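Local coordinates for glycoprotein (PDB 5MDM) that probably attaches the virus to host receptors and, as a class III fusion protein, drives fusion of viral and endosomal membranes at acidic pH, at residues D137-H142 and C218-C223; G227-N232 and T260-T265. All coordinates share one frame; numbering follows the deposited sequence.

Interaction 1: D137-H142 and C218-C223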
ATOM      1  N   ASP A 137       3.820  -0.757 -25.426  1.00 90.17           N
ATOM      2  CA  ASP A 137       4.080   0.677 -25.470  1.00 95.92           C
ATOM      3  C   ASP A 137       2.744   1.389 -25.649  1.00 97.70           C
ATOM      4  O   ASP A 137       2.240   1.500 -26.765  1.00 98.66           O
ATOM      5  CB  ASP A 137       5.025   1.038 -26.618  1.00103.20           C
ATOM      6  CG  ASP A 137       5.477   2.498 -26.577  1.00116.51           C
ATOM      7  OD1 ASP A 137       4.796   3.338 -25.947  1.00115.76           O
ATOM      8  OD2 ASP A 137       6.522   2.812 -27.186  1.00129.87           O
ATOM      9  N   ASP A 138       2.174   1.870 -24.550  1.00 96.06           N
ATOM     10  CA  ASP A 138       0.889   2.561 -24.602  1.00 92.85           C
ATOM     11  C   ASP A 138       0.966   3.849 -25.415  1.00 90.25           C
ATOM     12  O   ASP A 138      -0.043   4.328 -25.928  1.00 90.75           O
ATOM     13  CB  ASP A 138       0.382   2.876 -23.193  1.00101.97           C
ATOM     14  CG  ASP A 138      -0.101   1.643 -22.455  1.00114.11           C
ATOM     15  OD1 ASP A 138      -0.042   1.637 -21.205  1.00118.16           O
ATOM     16  OD2 ASP A 138      -0.545   0.683 -23.121  1.00115.65           O
ATOM     17  N   TYR A 139       2.164   4.410 -25.531  1.00 90.46           N
ATOM     18  CA  TYR A 139       2.318   5.707 -26.182  1.00 91.88           C
ATOM     19  C   TYR A 139       2.433   5.586 -27.696  1.00 93.37           C
ATOM     20  O   TYR A 139       1.906   6.416 -28.432  1.00 97.28           O
ATOM     21  CB  TYR A 139       3.509   6.469 -25.590  1.00 87.50           C
ATOM     22  CG  TYR A 139       3.408   6.633 -24.092  1.00 82.99           C
ATOM     23  CD1 TYR A 139       2.670   7.668 -23.534  1.00 82.45           C
ATOM     24  CD2 TYR A 139       4.028   5.737 -23.236  1.00 80.35           C
ATOM     25  CE1 TYR A 139       2.566   7.811 -22.163  1.00 89.01           C
ATOM     26  CE2 TYR A 139       3.929   5.870 -21.867  1.00 93.72           C
ATOM     27  CZ  TYR A 139       3.199   6.906 -21.336  1.00 92.82           C
ATOM     28  OH  TYR A 139       3.105   7.030 -19.972  1.00101.00           O
ATOM     29  N   ARG A 140       3.110   4.543 -28.157  1.00100.17           N
ATOM     30  CA  ARG A 140       3.298   4.331 -29.586  1.00 99.20           C
ATOM     31  C   ARG A 140       2.325   3.288 -30.123  1.00106.16           C
ATOM     32  O   ARG A 140       2.229   3.078 -31.329  1.00114.14           O
ATOM     33  CB  ARG A 140       4.743   3.930 -29.880  1.00106.80           C
ATOM     34  CG  ARG A 140       5.770   4.981 -29.472  1.00120.69           C
ATOM     35  CD  ARG A 140       7.121   4.698 -30.096  1.00133.78           C
ATOM     36  NE  ARG A 140       7.001   4.421 -31.525  1.00146.68           N
ATOM     37  CZ  ARG A 140       6.952   5.356 -32.471  1.00153.63           C
ATOM     38  NH1 ARG A 140       7.011   6.639 -32.141  1.00157.24           N
ATOM     39  NH2 ARG A 140       6.841   5.007 -33.746  1.00151.73           N
ATOM     40  N   GLY A 141       1.607   2.636 -29.216  1.00109.38           N
ATOM     41  CA  GLY A 141       0.530   1.737 -29.591  1.00112.13           C
ATOM     42  C   GLY A 141       0.949   0.414 -30.200  1.00108.98           C
ATOM     43  O   GLY A 141       0.279  -0.103 -31.094  1.00105.62           O
ATOM     44  N   HIS A 142       2.050  -0.149 -29.716  1.00105.14           N
ATOM     45  CA  HIS A 142       2.486  -1.451 -30.202  1.00105.39           C
ATOM     46  C   HIS A 142       3.006  -2.370 -29.098  1.00105.37           C
ATOM     47  O   HIS A 142       3.357  -1.916 -28.005  1.00101.19           O
ATOM     48  CB  HIS A 142       3.522  -1.301 -31.323  1.00112.80           C
ATOM     49  CG  HIS A 142       4.690  -0.436 -30.968  1.00117.37           C
ATOM     50  ND1 HIS A 142       5.099   0.615 -31.759  1.00118.05           N
ATOM     51  CD2 HIS A 142       5.544  -0.472 -29.918  1.00126.39           C
ATOM     52  CE1 HIS A 142       6.153   1.193 -31.210  1.00126.77           C
ATOM     53  NE2 HIS A 142       6.441   0.554 -30.090  1.00129.50           N
ATOM     54  N   CYS A 218      -0.611  19.848 -21.342  1.00 95.85           N
ATOM     55  CA  CYS A 218      -0.065  19.668 -22.688  1.00 93.92           C
ATOM     56  C   CYS A 218      -0.770  18.545 -23.445  1.00 91.41           C
ATOM     57  O   CYS A 218      -1.361  17.658 -22.839  1.00 80.82           O
ATOM     58  CB  CYS A 218       1.450  19.436 -22.638  1.00 68.87           C
ATOM     59  SG  CYS A 218       1.970  18.146 -21.486  1.00307.02           S
ATOM     60  N   ARG A 219      -0.709  18.593 -24.772  1.00 94.76           N
ATOM     61  CA  ARG A 219      -1.385  17.615 -25.626  1.00 81.33           C
ATOM     62  C   ARG A 219      -0.546  16.347 -25.791  1.00 95.29           C
ATOM     63  O   ARG A 219       0.669  16.418 -25.982  1.00115.53           O
ATOM     64  CB  ARG A 219      -1.648  18.240 -26.991  1.00 85.10           C
ATOM     65  CG  ARG A 219      -2.699  17.543 -27.816  1.00 95.21           C
ATOM     66  CD  ARG A 219      -2.991  18.325 -29.092  1.00 89.83           C
ATOM     67  NE  ARG A 219      -1.950  18.158 -30.103  1.00 86.39           N
ATOM     68  CZ  ARG A 219      -1.524  19.137 -30.892  1.00 89.79           C
ATOM     69  NH1 ARG A 219      -2.046  20.348 -30.772  1.00 88.41           N
ATOM     70  NH2 ARG A 219      -0.576  18.908 -31.793  1.00 97.58           N
ATOM     71  N   LEU A 220      -1.189  15.185 -25.718  1.00 80.87           N
ATOM     72  CA  LEU A 220      -0.472  13.912 -25.824  1.00 71.91           C
ATOM     73  C   LEU A 220      -1.392  12.803 -26.318  1.00 74.13           C
ATOM     74  O   LEU A 220      -2.559  12.714 -25.924  1.00 70.30           O
ATOM     75  CB  LEU A 220       0.161  13.526 -24.480  1.00 72.25           C
ATOM     76  CG  LEU A 220       1.041  12.277 -24.366  1.00 80.85           C
ATOM     77  CD1 LEU A 220       2.033  12.461 -23.241  1.00 93.84           C
ATOM     78  CD2 LEU A 220       0.222  11.031 -24.102  1.00 85.11           C
ATOM     79  N   SER A 221      -0.851  11.960 -27.188  1.00 82.55           N
ATOM     80  CA  SER A 221      -1.602  10.844 -27.738  1.00 82.93           C
ATOM     81  C   SER A 221      -1.308   9.600 -26.926  1.00 86.76           C
ATOM     82  O   SER A 221      -0.163   9.155 -26.846  1.00102.48           O
ATOM     83  CB  SER A 221      -1.226  10.606 -29.196  1.00 95.35           C
ATOM     84  OG  SER A 221      -2.004   9.558 -29.750  1.00 93.38           O
ATOM     85  N   TYR A 222      -2.346   9.039 -26.325  1.00 77.94           N
ATOM     86  CA  TYR A 222      -2.177   7.904 -25.432  1.00 81.11           C
ATOM     87  C   TYR A 222      -3.104   6.760 -25.817  1.00 79.61           C
ATOM     88  O   TYR A 222      -4.311   6.953 -25.970  1.00 78.84           O
ATOM     89  CB  TYR A 222      -2.443   8.327 -23.990  1.00 72.55           C
ATOM     90  CG  TYR A 222      -2.062   7.287 -22.975  1.00 71.06           C
ATOM     91  CD1 TYR A 222      -0.732   6.962 -22.757  1.00 80.17           C
ATOM     92  CD2 TYR A 222      -3.029   6.632 -22.229  1.00 70.86           C
ATOM     93  CE1 TYR A 222      -0.371   6.013 -21.826  1.00 87.86           C
ATOM     94  CE2 TYR A 222      -2.677   5.678 -21.291  1.00 81.58           C
ATOM     95  CZ  TYR A 222      -1.347   5.373 -21.095  1.00 90.28           C
ATOM     96  OH  TYR A 222      -0.991   4.426 -20.167  1.00100.37           O
ATOM     97  N   CYS A 223      -2.528   5.573 -25.967  1.00 76.85           N
ATOM     98  CA  CYS A 223      -3.293   4.385 -26.316  1.00 82.57           C
ATOM     99  C   CYS A 223      -4.121   4.583 -27.579  1.00 95.12           C
ATOM    100  O   CYS A 223      -5.280   4.173 -27.647  1.00 94.08           O
ATOM    101  CB  CYS A 223      -4.186   3.962 -25.153  1.00 74.04           C
ATOM    102  SG  CYS A 223      -3.314   3.080 -23.848  1.00107.92           S
TER
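Tyr-139 lays one face of its ring over the edge of the Tyr-222 ring, an offset edge-to-face pair with centroids 5.1 Å apart and planes at 63°. The pair joins the turn between strands 135-137 and 142-144, in the fusion domain of this class III glycoprotein, to the end of strand 218-222. Tyr-222 leads with its CD1-CE1 side: CE1 stands over the Tyr-139 face, offset toward the rim, while CD1 lies 3.5 Å from Tyr-139 CE1. At the edge of the Tyr-139 ring, CD2 of Leu-220 adds an apolar contact with Tyr-139 CD1. The Tyr-139 hydroxyl is hydrogen-bonded to the backbone N of Val-262.

The turn is shaped by Asp-137, whose OD1 accepts from the backbone N of both Tyr-139 and Arg-140, the first bond making an Asx turn. Opposite Asp-137 the chain forms a G1 beta bulge: Gly-141 N bonds to Asp-137 O, and His-142 N reaches the same oxygen only weakly.

Asp-138, a residue that interacts with host vimentin, packs CB against Tyr-222 CE1 at 3.5 Å, and its carboxylate plane stands 75° from the Tyr-222 ring. OD2 is bonded to the backbone N of Gly-179, next to Cys-178, the disulfide partner of Cys-223. The backbone closes the contact where the strand has ended: Cys-223 N donates to Asp-138 O at 2.8 Å, with the donor tilted 22° from the carbonyl plane.

Interaction 2: G227-N232 and T260-T265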
ATOM      1  N   GLY A 227      -5.399  13.214 -26.433  1.00 75.95           N
ATOM      2  CA  GLY A 227      -5.843  13.699 -25.149  1.00 66.77           C
ATOM      3  C   GLY A 227      -4.921  14.748 -24.597  1.00 70.86           C
ATOM      4  O   GLY A 227      -4.043  15.264 -25.283  1.00 89.30           O
ATOM      5  N   ILE A 228      -5.130  15.067 -23.334  1.00 67.05           N
ATOM      6  CA  ILE A 228      -4.309  16.044 -22.669  1.00 70.58           C
ATOM      7  C   ILE A 228      -3.784  15.464 -21.367  1.00 72.11           C
ATOM      8  O   ILE A 228      -4.509  14.776 -20.631  1.00 77.06           O
ATOM      9  CB  ILE A 228      -5.094  17.336 -22.419  1.00 77.81           C
ATOM     10  CG1 ILE A 228      -6.495  17.007 -21.897  1.00 74.27           C
ATOM     11  CG2 ILE A 228      -5.206  18.140 -23.702  1.00 69.96           C
ATOM     12  CD1 ILE A 228      -7.364  18.222 -21.670  1.00 69.13           C
ATOM     13  N   LYS A 229      -2.502  15.706 -21.125  1.00 68.96           N
ATOM     14  CA  LYS A 229      -1.885  15.414 -19.853  1.00 66.16           C
ATOM     15  C   LYS A 229      -1.957  16.664 -18.994  1.00 67.58           C
ATOM     16  O   LYS A 229      -1.526  17.756 -19.395  1.00 73.85           O
ATOM     17  CB  LYS A 229      -0.431  14.966 -20.023  1.00 64.51           C
ATOM     18  CG  LYS A 229       0.220  14.508 -18.725  1.00 65.09           C
ATOM     19  CD  LYS A 229       1.719  14.325 -18.886  1.00 70.77           C
ATOM     20  CE  LYS A 229       2.490  15.245 -17.950  1.00 92.73           C
ATOM     21  NZ  LYS A 229       2.073  16.673 -18.104  1.00106.93           N
ATOM     22  N   PHE A 230      -2.533  16.474 -17.816  1.00 69.68           N
ATOM     23  CA  PHE A 230      -2.637  17.485 -16.783  1.00 73.31           C
ATOM     24  C   PHE A 230      -1.298  17.673 -16.063  1.00 79.67           C
ATOM     25  O   PHE A 230      -0.441  16.784 -16.097  1.00 77.73           O
ATOM     26  CB  PHE A 230      -3.691  17.021 -15.785  1.00 77.28           C
ATOM     27  CG  PHE A 230      -5.082  17.042 -16.328  1.00 66.53           C
ATOM     28  CD1 PHE A 230      -5.446  17.971 -17.285  1.00 54.68           C
ATOM     29  CD2 PHE A 230      -6.030  16.134 -15.879  1.00 63.23           C
ATOM     30  CE1 PHE A 230      -6.734  17.996 -17.793  1.00 64.27           C
ATOM     31  CE2 PHE A 230      -7.318  16.148 -16.384  1.00 65.14           C
ATOM     32  CZ  PHE A 230      -7.671  17.083 -17.344  1.00 62.55           C
ATOM     33  N   PRO A 231      -1.116  18.828 -15.398  1.00 82.04           N
ATOM     34  CA  PRO A 231       0.114  19.131 -14.657  1.00 65.79           C
ATOM     35  C   PRO A 231       0.484  18.051 -13.642  1.00 73.27           C
ATOM     36  O   PRO A 231       1.651  17.943 -13.283  1.00 72.36           O
ATOM     37  CB  PRO A 231      -0.233  20.422 -13.924  1.00 82.97           C
ATOM     38  CG  PRO A 231      -1.263  21.063 -14.755  1.00 79.01           C
ATOM     39  CD  PRO A 231      -2.052  19.965 -15.395  1.00 75.03           C
ATOM     40  N   ASN A 232      -0.487  17.269 -13.182  1.00 72.07           N
ATOM     41  CA  ASN A 232      -0.192  16.189 -12.247  1.00 72.86           C
ATOM     42  C   ASN A 232       0.173  14.893 -12.970  1.00 74.04           C
ATOM     43  O   ASN A 232       0.283  13.833 -12.359  1.00 72.73           O
ATOM     44  CB  ASN A 232      -1.353  15.975 -11.269  1.00 73.16           C
ATOM     45  CG  ASN A 232      -2.551  15.316 -11.914  1.00 79.79           C
ATOM     46  OD1 ASN A 232      -2.748  15.400 -13.123  1.00 76.96           O
ATOM     47  ND2 ASN A 232      -3.362  14.648 -11.101  1.00 93.44           N
ATOM     48  N   THR A 260       7.383  12.250 -22.879  1.00109.07           N
ATOM     49  CA  THR A 260       6.494  12.557 -21.767  1.00 96.49           C
ATOM     50  C   THR A 260       5.713  11.308 -21.397  1.00 88.49           C
ATOM     51  O   THR A 260       5.152  10.648 -22.265  1.00 91.47           O
ATOM     52  CB  THR A 260       5.491  13.671 -22.131  1.00 88.22           C
ATOM     53  OG1 THR A 260       6.195  14.890 -22.391  1.00 93.05           O
ATOM     54  CG2 THR A 260       4.522  13.904 -20.994  1.00 83.59           C
ATOM     55  N   GLU A 261       5.685  10.972 -20.113  1.00 90.60           N
ATOM     56  CA  GLU A 261       4.915   9.821 -19.662  1.00 96.63           C
ATOM     57  C   GLU A 261       3.597  10.233 -18.994  1.00 89.17           C
ATOM     58  O   GLU A 261       3.377  11.404 -18.688  1.00 84.87           O
ATOM     59  CB  GLU A 261       5.759   8.918 -18.751  1.00107.48           C
ATOM     60  CG  GLU A 261       6.665   7.951 -19.511  1.00117.24           C
ATOM     61  CD  GLU A 261       7.626   7.194 -18.610  1.00133.42           C
ATOM     62  OE1 GLU A 261       7.809   7.608 -17.444  1.00134.99           O
ATOM     63  OE2 GLU A 261       8.202   6.184 -19.070  1.00143.26           O
ATOM     64  N   VAL A 262       2.723   9.256 -18.782  1.00 87.82           N
ATOM     65  CA  VAL A 262       1.390   9.495 -18.253  1.00 66.14           C
ATOM     66  C   VAL A 262       1.106   8.511 -17.121  1.00 90.68           C
ATOM     67  O   VAL A 262       1.449   7.332 -17.221  1.00 96.14           O
ATOM     68  CB  VAL A 262       0.335   9.337 -19.382  1.00 79.58           C
ATOM     69  CG1 VAL A 262      -0.973   8.770 -18.856  1.00 61.85           C
ATOM     70  CG2 VAL A 262       0.118  10.658 -20.099  1.00 69.10           C
ATOM     71  N   ARG A 263       0.496   8.993 -16.041  1.00 79.03           N
ATOM     72  CA  ARG A 263       0.150   8.121 -14.921  1.00 77.29           C
ATOM     73  C   ARG A 263      -1.339   7.786 -14.861  1.00 82.79           C
ATOM     74  O   ARG A 263      -2.183   8.542 -15.353  1.00 83.90           O
ATOM     75  CB  ARG A 263       0.612   8.724 -13.596  1.00 75.68           C
ATOM     76  CG  ARG A 263       0.171  10.152 -13.373  1.00124.69           C
ATOM     77  CD  ARG A 263       0.684  10.690 -12.048  1.00121.44           C
ATOM     78  NE  ARG A 263      -0.128  10.249 -10.919  1.00120.53           N
ATOM     79  CZ  ARG A 263      -0.528  11.045  -9.935  1.00126.21           C
ATOM     80  NH1 ARG A 263      -0.187  12.323  -9.940  1.00 71.77           N
ATOM     81  NH2 ARG A 263      -1.266  10.562  -8.946  1.00131.80           N
ATOM     82  N   SER A 264      -1.650   6.638 -14.265  1.00 75.70           N
ATOM     83  CA  SER A 264      -3.030   6.250 -14.023  1.00 84.94           C
ATOM     84  C   SER A 264      -3.701   7.259 -13.112  1.00 81.91           C
ATOM     85  O   SER A 264      -3.059   7.859 -12.251  1.00 85.44           O
ATOM     86  CB  SER A 264      -3.108   4.859 -13.396  1.00 91.74           C
ATOM     87  OG  SER A 264      -2.870   3.857 -14.369  1.00113.12           O
ATOM     88  N   THR A 265      -4.996   7.454 -13.319  1.00 83.06           N
ATOM     89  CA  THR A 265      -5.757   8.392 -12.517  1.00 76.75           C
ATOM     90  C   THR A 265      -5.883   7.842 -11.104  1.00 78.26           C
ATOM     91  O   THR A 265      -6.602   6.871 -10.857  1.00 69.37           O
ATOM     92  CB  THR A 265      -7.130   8.680 -13.140  1.00 72.98           C
ATOM     93  OG1 THR A 265      -6.948   9.437 -14.342  1.00 75.01           O
ATOM     94  CG2 THR A 265      -7.980   9.485 -12.192  1.00 71.83           C
TER
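The hairpin of strands 225-229 and 235-237 meets, at its turn and the strand leading into it, the loop that runs toward the long helix 270-295. This loop belongs to a region assigned by similarity to trimerization. The methylenes of Lys-229 pack on two methyl groups of the loop: CD lies 3.5 Å from Thr-260 CG2, and CG approaches Val-262 CG2 at 4.1 Å. Lys-229 CD also lies against the carbonyl O of Glu-261, at 3.4 Å. CG of Lys-229 is anti to the backbone N (chi1 -174°), which sets CG beside Val-262 CG2. Bends at chi3 and chi4 then turn the ammonium back to its own segment, where NZ bonds to Phe-230 O from above the carbonyl plane.

The polar half lies at the turn. Arg-263 NH1 donates to Asn-232 O at 2.9 Å, in the carbonyl plane but 24° out of the guanidinium plane, with an N-H...O angle of 143°. The two side chains cross at about a right angle, and the Asn-232 amide is engaged separately, ND2 with Ile-395 O and OD1 with Glu-234 N.

A backbone bond between Arg-263 and Gly-233 extends the join along the turn. Beyond the lysine, Thr-260 and Val-262 pack on Leu-220 of strand 218-222, and Val-262 also touches Trp-235 of strand 235-237.

In the fold
Interactions 1 and 2 share one three-stranded antiparallel sheet, in which strands 218-222 and 225-229 are neighbours; their centres lie 10 Å apart. Cys-218 O and Lys-229 N, 2.8 Å apart, probably pair across those strands. The direct tie between the 137-142 turn and the 260-265 loop is a probable hydrogen bond, Tyr-139 OH to Val-262 N at 2.6 Å; the same hydroxyl packs on Glu-261 CA. Strand 218-222 meets the loop separately, Leu-220 CD1 lying 3.7 Å from Thr-260 CG2. Sheet and loop thus bind the fusion-domain turn to the chain leading to helix 270-295. Asp-138, part of interaction 1, has its side chain about 7 Å from that of Val-262 in interaction 2.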